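Local structure of leucine-rich repeat protein (Bacteroides thetaiotaomicron, 4ECN) at residues F460-I465 / M504-F510; G355-E359 / Y454-S458; D579-V585 / K601-I607. The protein is of unknown function but, as an extracellular leucine-rich repeat protein, probably binds other proteins through its curved array of repeats. The contacts are given in a common frame with arbitrary orientation. Numbering follows the deposited sequence.

All three contacts join loops or strand ends along one leucine-rich repeat array, whose strands 351-353, 452-456, 495-499, 577-579 and 596-601 belong to the same mixed sheet. Contacts 1 and 2, with centres about 15 Å apart, touch through Phe455, which points away from 355-359: Phe455 CE2 lies 4.0 Å from Phe510 CZ, and Phe455 CB lies 4.0 Å from Phe460 CZ. Contact 3 joins repeats further along; its centre is about 24 Å from that of contact 1 and 22 Å from that of contact 2, and it touches neither. The sodium site of Gln314 and Val317 lies at the outer strand 317-319; none of these segments contributes to it.

Contact 1: residues F460-I465 / M504-F510; sequences FTYDNI and MTQLPDF
Two irregular loops of consecutive repeats meet here, with Tyr462 CA and Pro508 CA the nearest such pair at 5.0 Å. In 460-465 the chain turns back through Tyr462 and Asp463 (phi/psi -63/-24 and -86/-1), held by Asn464 N to Thr461 O (3.2 Å) and by Thr461 OG1 to Asp463 OD1 (3.1 Å). Tyr462 adopts chi1 p (81°) with chi2 near -89°, which lays its ring along 504-510. Gln506, chi1 p and chi2 t, folds over that ring: its CG stands 3.5 Å from the centroid and 5° off the normal, a CH-pi contact. Ile465 (m, t) brings CD1 to 3.6 Å from SE of selenomethionine Met504 and 3.7 Å from Pro508 CG, while its CG2 lies 3.8 Å from CE2 of Phe510 (chi1 p). Met504 has an off-well chi1 (-144°), chi2 t and chi3 p; its CG meets Tyr462 CB at 3.9 Å, and its SE lies at the ring edge of Phe460 (chi1 p, 43°), 4.5 Å from Phe460 CE1. Water links the backbones: one molecule accepts from Tyr462 N (2.8 Å) and Thr505 N (3.1 Å), another joins Ile465 O (3.0 Å) to Phe510 N (3.1 Å). Leu507-Pro508 fits the Leu-Pro step common in leucine-rich repeats. Met504, Pro508 and Phe510 pack inward on Leu498 of strand 495-499, Phe460 on Ile440 of strand 436-440, and Gln506 on helix 530-542.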
loop_
_atom_site.group_PDB
_atom_site.type_symbol
_atom_site.label_atom_id
_atom_site.label_comp_id
_atom_site.label_asym_id
_atom_site.label_seq_id
_atom_site.Cartn_x
_atom_site.Cartn_y
_atom_site.Cartn_z
ATOM N N PHE A 460 -16.815 -4.682 1.113
ATOM C CA PHE A 460 -17.793 -4.974 2.173
ATOM C C PHE A 460 -18.625 -3.745 2.574
ATOM O O PHE A 460 -18.224 -2.602 2.339
ATOM C CB PHE A 460 -17.135 -5.567 3.444
ATOM C CG PHE A 460 -15.844 -4.950 3.939
ATOM C CD1 PHE A 460 -15.756 -3.581 4.197
ATOM C CD2 PHE A 460 -14.738 -5.748 4.226
ATOM C CE1 PHE A 460 -14.564 -3.014 4.655
ATOM C CE2 PHE A 460 -13.552 -5.181 4.698
ATOM C CZ PHE A 460 -13.474 -3.818 4.916
ATOM N N THR A 461 -19.784 -4.013 3.189
ATOM C CA THR A 461 -20.729 -3.025 3.723
ATOM C C THR A 461 -20.388 -2.851 5.228
ATOM O O THR A 461 -19.737 -3.726 5.788
ATOM C CB THR A 461 -22.184 -3.446 3.425
ATOM O OG1 THR A 461 -22.435 -4.740 3.958
ATOM C CG2 THR A 461 -22.486 -3.470 1.932
ATOM N N TYR A 462 -20.769 -1.727 5.870
ATOM C CA TYR A 462 -20.336 -1.405 7.243
ATOM C C TYR A 462 -20.826 -2.418 8.314
ATOM O O TYR A 462 -20.221 -2.521 9.388
ATOM C CB TYR A 462 -20.798 0.013 7.636
ATOM C CG TYR A 462 -22.234 0.131 8.103
ATOM C CD1 TYR A 462 -23.269 0.371 7.200
ATOM C CD2 TYR A 462 -22.553 0.069 9.456
ATOM C CE1 TYR A 462 -24.591 0.504 7.631
ATOM C CE2 TYR A 462 -23.868 0.197 9.899
ATOM C CZ TYR A 462 -24.886 0.411 8.984
ATOM O OH TYR A 462 -26.175 0.523 9.457
ATOM N N ASP A 463 -21.918 -3.138 8.024
ATOM C CA ASP A 463 -22.558 -4.079 8.943
ATOM C C ASP A 463 -21.919 -5.486 8.863
ATOM O O ASP A 463 -22.318 -6.402 9.597
ATOM C CB ASP A 463 -24.074 -4.146 8.638
ATOM C CG ASP A 463 -24.451 -4.429 7.187
ATOM O OD1 ASP A 463 -24.099 -3.606 6.308
ATOM O OD2 ASP A 463 -25.181 -5.423 6.945
ATOM N N ASN A 464 -20.924 -5.648 7.984
ATOM C CA ASN A 464 -20.238 -6.917 7.790
ATOM C C ASN A 464 -18.793 -6.864 8.280
ATOM O O ASN A 464 -18.054 -7.838 8.094
ATOM C CB ASN A 464 -20.290 -7.295 6.326
ATOM C CG ASN A 464 -21.616 -7.878 5.952
ATOM O OD1 ASN A 464 -22.437 -8.200 6.810
ATOM N ND2 ASN A 464 -21.832 -8.070 4.667
ATOM N N ILE A 465 -18.417 -5.756 8.956
ATOM C CA ILE A 465 -17.076 -5.573 9.498
ATOM C C ILE A 465 -17.106 -5.891 10.992
ATOM O O ILE A 465 -17.435 -5.018 11.805
ATOM C CB ILE A 465 -16.471 -4.152 9.229
ATOM C CG1 ILE A 465 -16.716 -3.655 7.791
ATOM C CG2 ILE A 465 -14.979 -4.117 9.593
ATOM C CD1 ILE A 465 -16.467 -2.186 7.602
HETATM N N MSE A 504 -19.212 1.148 1.724
HETATM C CA MSE A 504 -19.355 1.465 3.135
HETATM C C MSE A 504 -20.105 2.790 3.243
HETATM O O MSE A 504 -19.585 3.831 2.809
HETATM C CB MSE A 504 -17.968 1.504 3.765
HETATM C CG MSE A 504 -17.944 0.980 5.169
HETATM SE SE MSE A 504 -16.154 0.985 5.872
HETATM C CE MSE A 504 -15.690 2.910 5.677
ATOM N N THR A 505 -21.361 2.734 3.755
ATOM C CA THR A 505 -22.258 3.900 3.802
ATOM C C THR A 505 -22.102 4.720 5.084
ATOM O O THR A 505 -22.557 5.869 5.114
ATOM C CB THR A 505 -23.713 3.486 3.633
ATOM O OG1 THR A 505 -24.082 2.515 4.623
ATOM C CG2 THR A 505 -23.999 2.987 2.223
ATOM N N GLN A 506 -21.441 4.157 6.108
ATOM C CA GLN A 506 -21.091 4.830 7.366
ATOM C C GLN A 506 -19.889 4.114 8.002
ATOM O O GLN A 506 -19.511 3.026 7.557
ATOM C CB GLN A 506 -22.276 4.923 8.346
ATOM C CG GLN A 506 -22.790 3.624 8.904
ATOM C CD GLN A 506 -24.226 3.800 9.302
ATOM O OE1 GLN A 506 -25.127 4.008 8.463
ATOM N NE2 GLN A 506 -24.472 3.732 10.593
ATOM N N LEU A 507 -19.285 4.722 9.026
ATOM C CA LEU A 507 -18.166 4.075 9.687
ATOM C C LEU A 507 -18.711 2.946 10.547
ATOM O O LEU A 507 -19.782 3.110 11.151
ATOM C CB LEU A 507 -17.320 5.062 10.520
ATOM C CG LEU A 507 -16.767 6.306 9.835
ATOM C CD1 LEU A 507 -16.116 7.194 10.845
ATOM C CD2 LEU A 507 -15.779 5.954 8.728
ATOM N N PRO A 508 -18.022 1.775 10.559
ATOM C CA PRO A 508 -18.497 0.642 11.362
ATOM C C PRO A 508 -18.402 0.938 12.862
ATOM O O PRO A 508 -17.506 1.690 13.298
ATOM C CB PRO A 508 -17.561 -0.494 10.942
ATOM C CG PRO A 508 -16.380 0.151 10.503
ATOM C CD PRO A 508 -16.766 1.432 9.866
ATOM N N ASP A 509 -19.323 0.317 13.648
ATOM C CA ASP A 509 -19.472 0.513 15.093
ATOM C C ASP A 509 -18.242 0.134 15.921
ATOM O O ASP A 509 -18.062 0.717 16.996
ATOM C CB ASP A 509 -20.656 -0.299 15.631
ATOM C CG ASP A 509 -21.886 0.546 15.908
ATOM O OD1 ASP A 509 -22.380 1.213 14.957
ATOM O OD2 ASP A 509 -22.362 0.542 17.074
ATOM N N PHE A 510 -17.396 -0.810 15.438
ATOM C CA PHE A 510 -16.254 -1.303 16.205
ATOM C C PHE A 510 -15.279 -0.148 16.576
ATOM O O PHE A 510 -14.687 -0.204 17.660
ATOM C CB PHE A 510 -15.529 -2.429 15.462
ATOM C CG PHE A 510 -14.480 -2.034 14.457
ATOM C CD1 PHE A 510 -13.158 -1.856 14.841
ATOM C CD2 PHE A 510 -14.799 -1.903 13.115
ATOM C CE1 PHE A 510 -12.191 -1.470 13.918
ATOM C CE2 PHE A 510 -13.823 -1.531 12.187
ATOM C CZ PHE A 510 -12.529 -1.317 12.593
HETATM O O HOH W 1 -22.359 -0.133 4.169
HETATM O O HOH W 2 -18.648 -2.864 13.500
#

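Contact 2: residues G355-E359 / Y454-S458; sequences GTHSE and YFANS
Ala456 overlaps the Gly355-Thr356 peptide, its CB standing 3.3 Å from Thr356 N and 3.6 Å from Gly355 C. At this point the CA atoms of Gly355 and Ala456 are 4.2 Å apart; an ideal CB on Gly355 would fall 2.1 Å from Ala456 O, so the geometry calls for glycine. Gly355 is fully extended (-176/170), and Thr356 to Glu359 then form a type I turn leading into helix 359-362. Across from it, 454-456 is the end of strand 452-456, and Asn457, just beyond it, takes a left-handed conformation (50/46). Tyr454, chi1 m, sets CB 3.4 Å from Gly355 O and CD2 3.8 Å from Thr356 OG1; its CE2 meets His357 CE1 edge to edge at 4.2 Å, with His357 at chi1 p (57°). Asn457, chi1 -40° (m), donates from ND2 to Thr356 O (3.1 Å) and to Glu359 OE1 (3.3 Å). Glu359 OE1 also accepts Thr356 N (3.2 Å). The arrangement joins the strand ends of neighbouring leucine-rich repeats where the chain leaves the sheet. Outside the pair, Asn457 OD1 accepts from Asn500 ND2, Glu359 OE1 pairs with Thr434 OG1, Glu359 OE2 accepts from Gly332 N, and His357 ND1 pairs with Glu497. The buried carboxylate of Glu359 and amide of Asn457 are thus satisfied by hydrogen bonds, and the amide ties the strand end to the turn at 356-359.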
loop_
_atom_site.group_PDB
_atom_site.type_symbol
_atom_site.label_atom_id
_atom_site.label_comp_id
_atom_site.label_asym_id
_atom_site.label_seq_id
_atom_site.Cartn_x
_atom_site.Cartn_y
_atom_site.Cartn_z
ATOM N N GLY A 355 -5.647 -5.126 3.583
ATOM C CA GLY A 355 -5.452 -4.168 2.506
ATOM C C GLY A 355 -4.630 -3.000 2.985
ATOM O O GLY A 355 -4.413 -2.870 4.191
ATOM N N THR A 356 -4.188 -2.127 2.056
ATOM C CA THR A 356 -3.312 -0.974 2.340
ATOM C C THR A 356 -3.495 0.093 1.277
ATOM O O THR A 356 -3.805 -0.216 0.129
ATOM C CB THR A 356 -1.867 -1.491 2.391
ATOM O OG1 THR A 356 -1.669 -2.084 3.663
ATOM C CG2 THR A 356 -0.852 -0.457 2.222
ATOM N N HIS A 357 -3.297 1.352 1.659
ATOM C CA HIS A 357 -3.367 2.479 0.736
ATOM C C HIS A 357 -2.231 2.409 -0.306
ATOM O O HIS A 357 -2.353 2.979 -1.388
ATOM C CB HIS A 357 -3.315 3.809 1.511
ATOM C CG HIS A 357 -2.114 3.955 2.376
ATOM N ND1 HIS A 357 -2.107 3.487 3.668
ATOM C CD2 HIS A 357 -0.906 4.495 2.095
ATOM C CE1 HIS A 357 -0.891 3.745 4.134
ATOM N NE2 HIS A 357 -0.144 4.368 3.226
ATOM N N SER A 358 -1.163 1.664 0.017
ATOM C CA SER A 358 0.078 1.472 -0.740
ATOM C C SER A 358 0.099 0.126 -1.535
ATOM O O SER A 358 1.042 -0.113 -2.290
ATOM C CB SER A 358 1.252 1.510 0.241
ATOM O OG SER A 358 2.495 1.771 -0.392
ATOM N N GLU A 359 -0.932 -0.733 -1.373
ATOM C CA GLU A 359 -1.030 -2.068 -1.970
ATOM C C GLU A 359 -0.737 -2.052 -3.509
ATOM O O GLU A 359 0.104 -2.829 -3.980
ATOM C CB GLU A 359 -2.429 -2.639 -1.694
ATOM C CG GLU A 359 -2.535 -4.141 -1.458
ATOM C CD GLU A 359 -3.921 -4.582 -1.008
ATOM O OE1 GLU A 359 -4.739 -3.696 -0.660
ATOM O OE2 GLU A 359 -4.212 -5.802 -1.060
ATOM N N TYR A 454 -5.325 -3.060 9.478
ATOM C CA TYR A 454 -5.478 -2.366 8.203
ATOM C C TYR A 454 -6.475 -3.090 7.296
ATOM O O TYR A 454 -6.354 -4.293 7.045
ATOM C CB TYR A 454 -4.118 -2.233 7.476
ATOM C CG TYR A 454 -3.271 -1.007 7.786
ATOM C CD1 TYR A 454 -2.863 -0.727 9.084
ATOM C CD2 TYR A 454 -2.729 -0.236 6.764
ATOM C CE1 TYR A 454 -2.041 0.366 9.368
ATOM C CE2 TYR A 454 -1.902 0.857 7.037
ATOM C CZ TYR A 454 -1.541 1.140 8.340
ATOM O OH TYR A 454 -0.745 2.229 8.624
ATOM N N PHE A 455 -7.497 -2.339 6.858
ATOM C CA PHE A 455 -8.530 -2.700 5.886
ATOM C C PHE A 455 -8.495 -1.718 4.789
ATOM O O PHE A 455 -8.526 -0.519 5.072
ATOM C CB PHE A 455 -9.928 -2.717 6.493
ATOM C CG PHE A 455 -10.158 -3.502 7.749
ATOM C CD1 PHE A 455 -10.551 -4.833 7.689
ATOM C CD2 PHE A 455 -10.113 -2.880 8.989
ATOM C CE1 PHE A 455 -10.826 -5.546 8.852
ATOM C CE2 PHE A 455 -10.396 -3.586 10.149
ATOM C CZ PHE A 455 -10.742 -4.920 10.075
ATOM N N ALA A 456 -8.436 -2.161 3.543
ATOM C CA ALA A 456 -8.455 -1.205 2.444
ATOM C C ALA A 456 -8.832 -1.876 1.147
ATOM O O ALA A 456 -8.606 -3.075 0.977
ATOM C CB ALA A 456 -7.108 -0.508 2.300
ATOM N N ASN A 457 -9.440 -1.083 0.248
ATOM C CA ASN A 457 -9.852 -1.413 -1.117
ATOM C C ASN A 457 -10.661 -2.695 -1.171
ATOM O O ASN A 457 -10.406 -3.554 -2.024
ATOM C CB ASN A 457 -8.631 -1.535 -1.999
ATOM C CG ASN A 457 -7.583 -0.500 -1.723
ATOM O OD1 ASN A 457 -7.779 0.692 -1.962
ATOM N ND2 ASN A 457 -6.459 -0.944 -1.189
ATOM N N SER A 458 -11.642 -2.806 -0.238
ATOM C CA SER A 458 -12.561 -3.938 -0.077
ATOM C C SER A 458 -14.008 -3.546 -0.406
ATOM O O SER A 458 -14.416 -2.392 -0.178
ATOM C CB SER A 458 -12.492 -4.486 1.346
ATOM O OG SER A 458 -11.279 -5.188 1.580
#

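Contact 3: residues D579-V585 / K601-I607; sequences DCVHNKV and KLDYNQI
Asp579 opens the pairing as a parallel beta bridge with Lys601 (CA-CA 4.8 Å), and its OD1 accepts Val581 N (3.2 Å) in an Asx turn. Cys580 N donates almost linearly to Lys601 O (2.9 Å, 177°), Cys580 O accepts Asn605 ND2 (2.8 Å), and its CB packs on Leu602 CD2 at 4.0 Å. Val581 directs CA at Asp603 O (3.0 Å, 151° at the hydrogen), a CA-H...O contact. His582 is left-handed (50/52), as is its counterpart Tyr604 (54/74); His582 N reaches Asp603 O at 3.3 Å. With both side chains at chi1 m, the two rings form an offset stack, centroids 4.2 Å apart and planes at 16°, and Tyr604 CB lies 3.5 Å from the imidazole centroid. Asn583, chi1 m, turns ND2 back to Val581 O (2.9 Å), while its N bonds weakly to Asn605 OD1 (3.2 Å). Past Lys584, Val585 N donates to Asn605 OD1 (3.1 Å), Val585 O accepts Gln606 N (2.8 Å), and Val585 CG1 meets Ile607 CG1 at 3.8 Å. Asn605 (chi1 -75°) also gives ND2 to Leu602 O (2.8 Å), so one amide ties its own turn to the previous one: the asparagine ladder of leucine-rich repeats, in the LxxLxLxxN pattern. The ladder runs on through Asn629, which accepts Ile607 N, and Asn583 OD1, which accepts Leu560 N. The ring stack likewise extends to Tyr557 and His628, alongside the successive parallel strands 552-554, 577-579 and 596-601.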
loop_
_atom_site.group_PDB
_atom_site.type_symbol
_atom_site.label_atom_id
_atom_site.label_comp_id
_atom_site.label_asym_id
_atom_site.label_seq_id
_atom_site.Cartn_x
_atom_site.Cartn_y
_atom_site.Cartn_z
ATOM N N ASP A 579 -6.106 15.691 7.952
ATOM C CA ASP A 579 -6.159 15.656 6.498
ATOM C C ASP A 579 -7.616 15.699 6.053
ATOM O O ASP A 579 -8.349 14.751 6.308
ATOM C CB ASP A 579 -5.452 14.389 5.962
ATOM C CG ASP A 579 -5.928 13.900 4.597
ATOM O OD1 ASP A 579 -6.043 14.721 3.685
ATOM O OD2 ASP A 579 -6.155 12.679 4.442
ATOM N N CYS A 580 -8.026 16.783 5.382
ATOM C CA CYS A 580 -9.358 16.980 4.820
ATOM C C CYS A 580 -9.260 17.365 3.377
ATOM O O CYS A 580 -10.134 18.068 2.861
ATOM C CB CYS A 580 -10.125 18.030 5.601
ATOM S SG CYS A 580 -10.890 17.390 7.091
ATOM N N VAL A 581 -8.220 16.912 2.705
ATOM C CA VAL A 581 -8.051 17.250 1.308
ATOM C C VAL A 581 -9.152 16.575 0.497
ATOM O O VAL A 581 -9.682 15.540 0.901
ATOM C CB VAL A 581 -6.648 16.901 0.779
ATOM C CG1 VAL A 581 -5.585 17.454 1.707
ATOM C CG2 VAL A 581 -6.469 15.401 0.589
ATOM N N HIS A 582 -9.515 17.203 -0.622
ATOM C CA HIS A 582 -10.471 16.724 -1.609
ATOM C C HIS A 582 -11.793 16.279 -0.971
ATOM O O HIS A 582 -12.319 15.183 -1.230
ATOM C CB HIS A 582 -9.874 15.599 -2.452
ATOM C CG HIS A 582 -8.739 16.086 -3.288
ATOM N ND1 HIS A 582 -7.437 16.033 -2.834
ATOM C CD2 HIS A 582 -8.754 16.680 -4.503
ATOM C CE1 HIS A 582 -6.695 16.560 -3.793
ATOM N NE2 HIS A 582 -7.443 16.976 -4.813
ATOM N N ASN A 583 -12.352 17.179 -0.174
ATOM C CA ASN A 583 -13.695 17.033 0.337
ATOM C C ASN A 583 -14.470 18.091 -0.396
ATOM O O ASN A 583 -14.063 18.460 -1.506
ATOM C CB ASN A 583 -13.755 17.114 1.857
ATOM C CG ASN A 583 -13.370 15.825 2.559
ATOM O OD1 ASN A 583 -14.212 15.139 3.127
ATOM N ND2 ASN A 583 -12.096 15.459 2.544
ATOM N N LYS A 584 -15.555 18.596 0.179
ATOM C CA LYS A 584 -16.350 19.670 -0.429
ATOM C C LYS A 584 -16.642 20.693 0.680
ATOM O O LYS A 584 -17.704 21.337 0.692
ATOM C CB LYS A 584 -17.645 19.107 -1.104
ATOM C CG LYS A 584 -17.447 18.342 -2.442
ATOM C CD LYS A 584 -17.095 16.855 -2.285
ATOM C CE LYS A 584 -16.799 16.141 -3.590
ATOM N NZ LYS A 584 -16.319 14.741 -3.369
ATOM N N VAL A 585 -15.657 20.833 1.618
ATOM C CA VAL A 585 -15.780 21.630 2.838
ATOM C C VAL A 585 -16.018 23.102 2.479
ATOM O O VAL A 585 -15.165 23.744 1.868
ATOM C CB VAL A 585 -14.584 21.468 3.813
ATOM C CG1 VAL A 585 -14.749 22.352 5.043
ATOM C CG2 VAL A 585 -14.436 20.017 4.249
ATOM N N LYS A 601 -3.747 19.682 6.675
ATOM C CA LYS A 601 -3.901 19.657 5.224
ATOM C C LYS A 601 -5.374 19.875 4.883
ATOM O O LYS A 601 -6.193 18.970 5.051
ATOM C CB LYS A 601 -3.369 18.333 4.635
ATOM C CG LYS A 601 -1.880 18.027 4.860
ATOM C CD LYS A 601 -0.918 18.944 4.078
ATOM C CE LYS A 601 0.505 18.525 4.351
ATOM N NZ LYS A 601 1.473 19.250 3.493
ATOM N N LEU A 602 -5.722 21.109 4.480
ATOM C CA LEU A 602 -7.104 21.459 4.146
ATOM C C LEU A 602 -7.257 21.739 2.646
ATOM O O LEU A 602 -8.310 22.206 2.220
ATOM C CB LEU A 602 -7.551 22.686 4.971
ATOM C CG LEU A 602 -7.687 22.502 6.502
ATOM C CD1 LEU A 602 -7.779 23.831 7.197
ATOM C CD2 LEU A 602 -8.877 21.626 6.879
ATOM N N ASP A 603 -6.235 21.370 1.836
ATOM C CA ASP A 603 -6.199 21.607 0.390
ATOM C C ASP A 603 -7.378 20.995 -0.357
ATOM O O ASP A 603 -7.947 20.000 0.079
ATOM C CB ASP A 603 -4.916 21.054 -0.212
ATOM C CG ASP A 603 -3.677 21.397 0.578
ATOM O OD1 ASP A 603 -3.392 20.682 1.563
ATOM O OD2 ASP A 603 -2.978 22.364 0.199
ATOM N N TYR A 604 -7.734 21.603 -1.492
ATOM C CA TYR A 604 -8.808 21.182 -2.394
ATOM C C TYR A 604 -10.140 21.032 -1.672
ATOM O O TYR A 604 -10.617 19.920 -1.457
ATOM C CB TYR A 604 -8.462 19.879 -3.122
ATOM C CG TYR A 604 -7.327 20.025 -4.114
ATOM C CD1 TYR A 604 -6.000 19.838 -3.724
ATOM C CD2 TYR A 604 -7.575 20.357 -5.441
ATOM C CE1 TYR A 604 -4.950 19.974 -4.632
ATOM C CE2 TYR A 604 -6.532 20.504 -6.358
ATOM C CZ TYR A 604 -5.220 20.307 -5.950
ATOM O OH TYR A 604 -4.190 20.426 -6.857
ATOM N N ASN A 605 -10.758 22.173 -1.333
ATOM C CA ASN A 605 -12.095 22.282 -0.734
ATOM C C ASN A 605 -12.745 23.597 -1.232
ATOM O O ASN A 605 -12.384 24.083 -2.307
ATOM C CB ASN A 605 -12.028 22.203 0.793
ATOM C CG ASN A 605 -11.773 20.826 1.345
ATOM O OD1 ASN A 605 -12.649 19.967 1.352
ATOM N ND2 ASN A 605 -10.623 20.632 1.954
ATOM N N GLN A 606 -13.668 24.180 -0.462
ATOM C CA GLN A 606 -14.343 25.427 -0.824
ATOM C C GLN A 606 -14.445 26.339 0.415
ATOM O O GLN A 606 -15.495 26.926 0.687
ATOM C CB GLN A 606 -15.727 25.118 -1.427
ATOM C CG GLN A 606 -15.665 24.719 -2.900
ATOM C CD GLN A 606 -16.527 23.527 -3.200
ATOM O OE1 GLN A 606 -17.749 23.503 -2.924
ATOM N NE2 GLN A 606 -15.900 22.519 -3.808
ATOM N N ILE A 607 -13.347 26.447 1.160
ATOM C CA ILE A 607 -13.262 27.242 2.383
ATOM C C ILE A 607 -12.994 28.690 1.982
ATOM O O ILE A 607 -12.108 28.934 1.164
ATOM C CB ILE A 607 -12.169 26.638 3.317
ATOM C CG1 ILE A 607 -12.548 25.178 3.693
ATOM C CG2 ILE A 607 -11.936 27.503 4.556
ATOM C CD1 ILE A 607 -11.392 24.205 3.923
HETATM O O HOH W 3 -13.609 20.834 -3.783
#